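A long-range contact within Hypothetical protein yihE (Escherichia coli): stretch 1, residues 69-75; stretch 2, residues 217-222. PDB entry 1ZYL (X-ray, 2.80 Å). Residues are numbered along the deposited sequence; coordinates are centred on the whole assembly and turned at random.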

# COMPACT_ATOMS: atom_id res chain seq x y z
N GLU A 69 -14.01 -7.88 -0.43
CA GLU A 69 -12.93 -8.83 -0.63
C GLU A 69 -11.81 -8.69 0.41
O GLU A 69 -11.22 -9.69 0.83
N GLU A 70 -11.51 -7.47 0.84
CA GLU A 70 -10.47 -7.34 1.84
C GLU A 70 -11.07 -7.64 3.21
O GLU A 70 -10.44 -8.27 4.05
N HIS A 71 -12.31 -7.20 3.43
CA HIS A 71 -13.00 -7.45 4.69
C HIS A 71 -13.02 -8.96 4.92
O HIS A 71 -12.91 -9.43 6.05
N GLN A 72 -13.20 -9.70 3.84
CA GLN A 72 -13.21 -11.15 3.91
C GLN A 72 -11.78 -11.55 4.28
O GLN A 72 -11.54 -12.15 5.32
N PHE A 73 -10.84 -11.17 3.42
CA PHE A 73 -9.43 -11.49 3.64
C PHE A 73 -9.03 -11.20 5.09
O PHE A 73 -8.54 -12.07 5.79
N ALA A 74 -9.26 -9.97 5.54
CA ALA A 74 -8.92 -9.60 6.91
C ALA A 74 -9.56 -10.54 7.92
O ALA A 74 -8.90 -11.02 8.83
N LEU A 75 -10.85 -10.81 7.74
CA LEU A 75 -11.58 -11.68 8.65
C LEU A 75 -11.00 -13.09 8.64
O LEU A 75 -10.81 -13.69 9.70
N ASP A 217 -3.92 -1.66 7.96
CA ASP A 217 -4.24 -1.10 6.65
C ASP A 217 -4.14 -2.07 5.48
O ASP A 217 -3.07 -2.22 4.89
N LEU A 218 -5.25 -2.71 5.13
CA LEU A 218 -5.27 -3.63 4.00
C LEU A 218 -5.94 -2.96 2.81
O LEU A 218 -6.17 -3.59 1.78
N ASP A 219 -6.24 -1.67 2.95
CA ASP A 219 -6.89 -0.93 1.88
C ASP A 219 -6.24 -1.17 0.52
O ASP A 219 -6.91 -1.10 -0.52
N ASP A 220 -4.94 -1.46 0.52
CA ASP A 220 -4.21 -1.68 -0.73
C ASP A 220 -4.05 -3.14 -1.13
O ASP A 220 -3.57 -3.43 -2.22
N ALA A 221 -4.48 -4.05 -0.26
CA ALA A 221 -4.40 -5.47 -0.56
C ALA A 221 -4.70 -5.66 -2.04
O ALA A 221 -5.73 -5.22 -2.53
N ARG A 222 -3.79 -6.33 -2.74
CA ARG A 222 -3.94 -6.55 -4.16
C ARG A 222 -3.45 -7.96 -4.46
O ARG A 222 -2.92 -8.62 -3.58

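This is a small contact, partly apolar and partly a buried glutamate against a turn, in which one side of a helix rests against a tight turn from far along the chain, with no hydrogen bond or salt bridge passing between the two stretches. Together they bury 232 Å² of surface, and touching residues lie at least 144 positions apart in sequence, so the contact ties together distant parts of the fold through shape rather than polar pairing.

Stretch 1 is a run of helix, held by backbone bonds such as Ala74 N to Glu70 O at 2.6 Å. Its periodicity decides which side chains can take part. Glu70, Phe73 and Ala74, spaced three and four residues apart, direct their CA-to-CB bonds toward the other stretch, while that of His71 points away. Stretch 2 has no regular helix or strand but forms a type I turn from Leu218 to Ala221, closed by Ala221 N to Leu218 O at 2.7 Å. The residues at the two ends of this turn, Leu218 and Ala221, point toward the helix; the two between them, Asp219 and Asp220, point away.

Leu218 is the centre of the contact. In the m, t rotamer (chi1 -62°, chi2 -157°) it sends its CD1 methyl to the helix, where Leu218 CD1 lies 4.0 Å from Ala74 CB and 4.4 Å from Phe73 CD1. An aliphatic side chain suits this position, because its CD1 methyl meets both apolar residues. Ala74 contributes just its CB, and so small a side chain lets the leucine come close to the helix backbone. Phe73, with chi1 t at -169°, brings CD1 to the turn. Ala221 CB sits at the ring edge, near the ring plane, with 4.5 Å between it and Phe73 CD1, whereas the leucine methyl approaches obliquely. One ring carbon, CD1, thus meets side chains from both ends of the turn, and the compact alanine fits against the ring's edge.

Glu70 covers as much of the contact as Leu218. Its chi1 is p (61°) and its chi2, at 147°, lies between wells; the carboxylate reaches the turn, with Glu70 OE1 3.8 Å from Leu218 CB and Glu70 OE2 3.5 Å from Asp219 CA. The aliphatic part of the turn therefore packs against a charged group that finds no hydrogen-bond donor in stretch 2. Glu70 OE2 also lies 3.9 Å from Asp219 OD2, a close approach of like charges that brings no attraction of its own. Asp219, with chi1 t, has its other carboxylate oxygen, OD1, hydrogen-bonded elsewhere in the structure.

The other acidic residues of stretch 2 make local bonds within it, and Asp220 OD2 is also hydrogen-bonded elsewhere in the structure. Asp217 OD1 accepts a weak hydrogen bond from Asp219 N at 3.3 Å, as short acidic side chains often do near turns. Asp220 OD2 forms a salt bridge with Arg222 NH1 at 2.9 Å, well clear of the helix. These local ties lie beside the contact, leaving the leucine, phenylalanine and two alanines to form its apolar part.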

# COMPACT_ATOMS: atom_id res chain seq x y z
CB GLU A 69 -12.34 -8.70 -2.03
CG GLU A 69 -13.08 -9.52 -3.08
CD GLU A 69 -12.53 -9.32 -4.48
OE1 GLU A 69 -12.92 -10.07 -5.40
OE2 GLU A 69 -11.72 -8.40 -4.67
CB GLU A 70 -9.83 -5.94 1.83
CG GLU A 70 -10.77 -4.79 2.11
CD GLU A 70 -10.08 -3.65 2.84
OE1 GLU A 70 -9.63 -3.88 3.98
OE2 GLU A 70 -9.97 -2.54 2.27
CB HIS A 71 -14.43 -6.93 4.63
CG HIS A 71 -14.58 -5.50 5.06
ND1 HIS A 71 -13.91 -4.47 4.46
CD2 HIS A 71 -15.37 -4.94 6.01
CE1 HIS A 71 -14.28 -3.33 5.01
NE2 HIS A 71 -15.16 -3.58 5.95
CB GLN A 72 -13.63 -11.73 2.55
CG GLN A 72 -13.95 -13.22 2.56
CD GLN A 72 -14.78 -13.64 3.78
OE1 GLN A 72 -15.76 -12.97 4.13
NE2 GLN A 72 -14.39 -14.74 4.42
CB PHE A 73 -8.56 -10.69 2.67
CG PHE A 73 -7.12 -11.13 2.63
CD1 PHE A 73 -6.15 -10.28 2.12
CD2 PHE A 73 -6.74 -12.39 3.08
CE1 PHE A 73 -4.82 -10.68 2.06
CE2 PHE A 73 -5.41 -12.80 3.02
CZ PHE A 73 -4.45 -11.94 2.51
CB ALA A 74 -9.37 -8.17 7.19
CB LEU A 75 -13.05 -11.72 8.26
CG LEU A 75 -14.01 -11.93 9.43
CD1 LEU A 75 -14.32 -10.58 10.07
CD2 LEU A 75 -15.30 -12.61 8.95
CB ASP A 217 -3.33 0.11 6.39
CG ASP A 217 -3.99 1.15 5.51
OD1 ASP A 217 -4.90 0.78 4.74
OD2 ASP A 217 -3.59 2.34 5.59
CB LEU A 218 -6.03 -4.90 4.35
CG LEU A 218 -5.52 -5.81 5.46
CD1 LEU A 218 -6.08 -7.19 5.21
CD2 LEU A 218 -4.00 -5.87 5.50
CB ASP A 219 -6.86 0.57 2.18
CG ASP A 219 -7.78 1.38 1.27
OD1 ASP A 219 -7.50 2.57 1.05
OD2 ASP A 219 -8.79 0.82 0.80
CB ASP A 220 -2.85 -1.00 -0.68
CG ASP A 220 -2.91 0.46 -1.15
OD1 ASP A 220 -2.17 1.31 -0.60
OD2 ASP A 220 -3.68 0.75 -2.09
CB ALA A 221 -5.40 -6.25 0.30
CB ARG A 222 -3.08 -5.52 -4.90
CG ARG A 222 -3.73 -4.89 -6.12
CD ARG A 222 -3.05 -3.58 -6.50
NE ARG A 222 -3.19 -2.58 -5.45
CZ ARG A 222 -3.41 -1.29 -5.69
NH1 ARG A 222 -3.52 -0.43 -4.69
NH2 ARG A 222 -3.52 -0.86 -6.94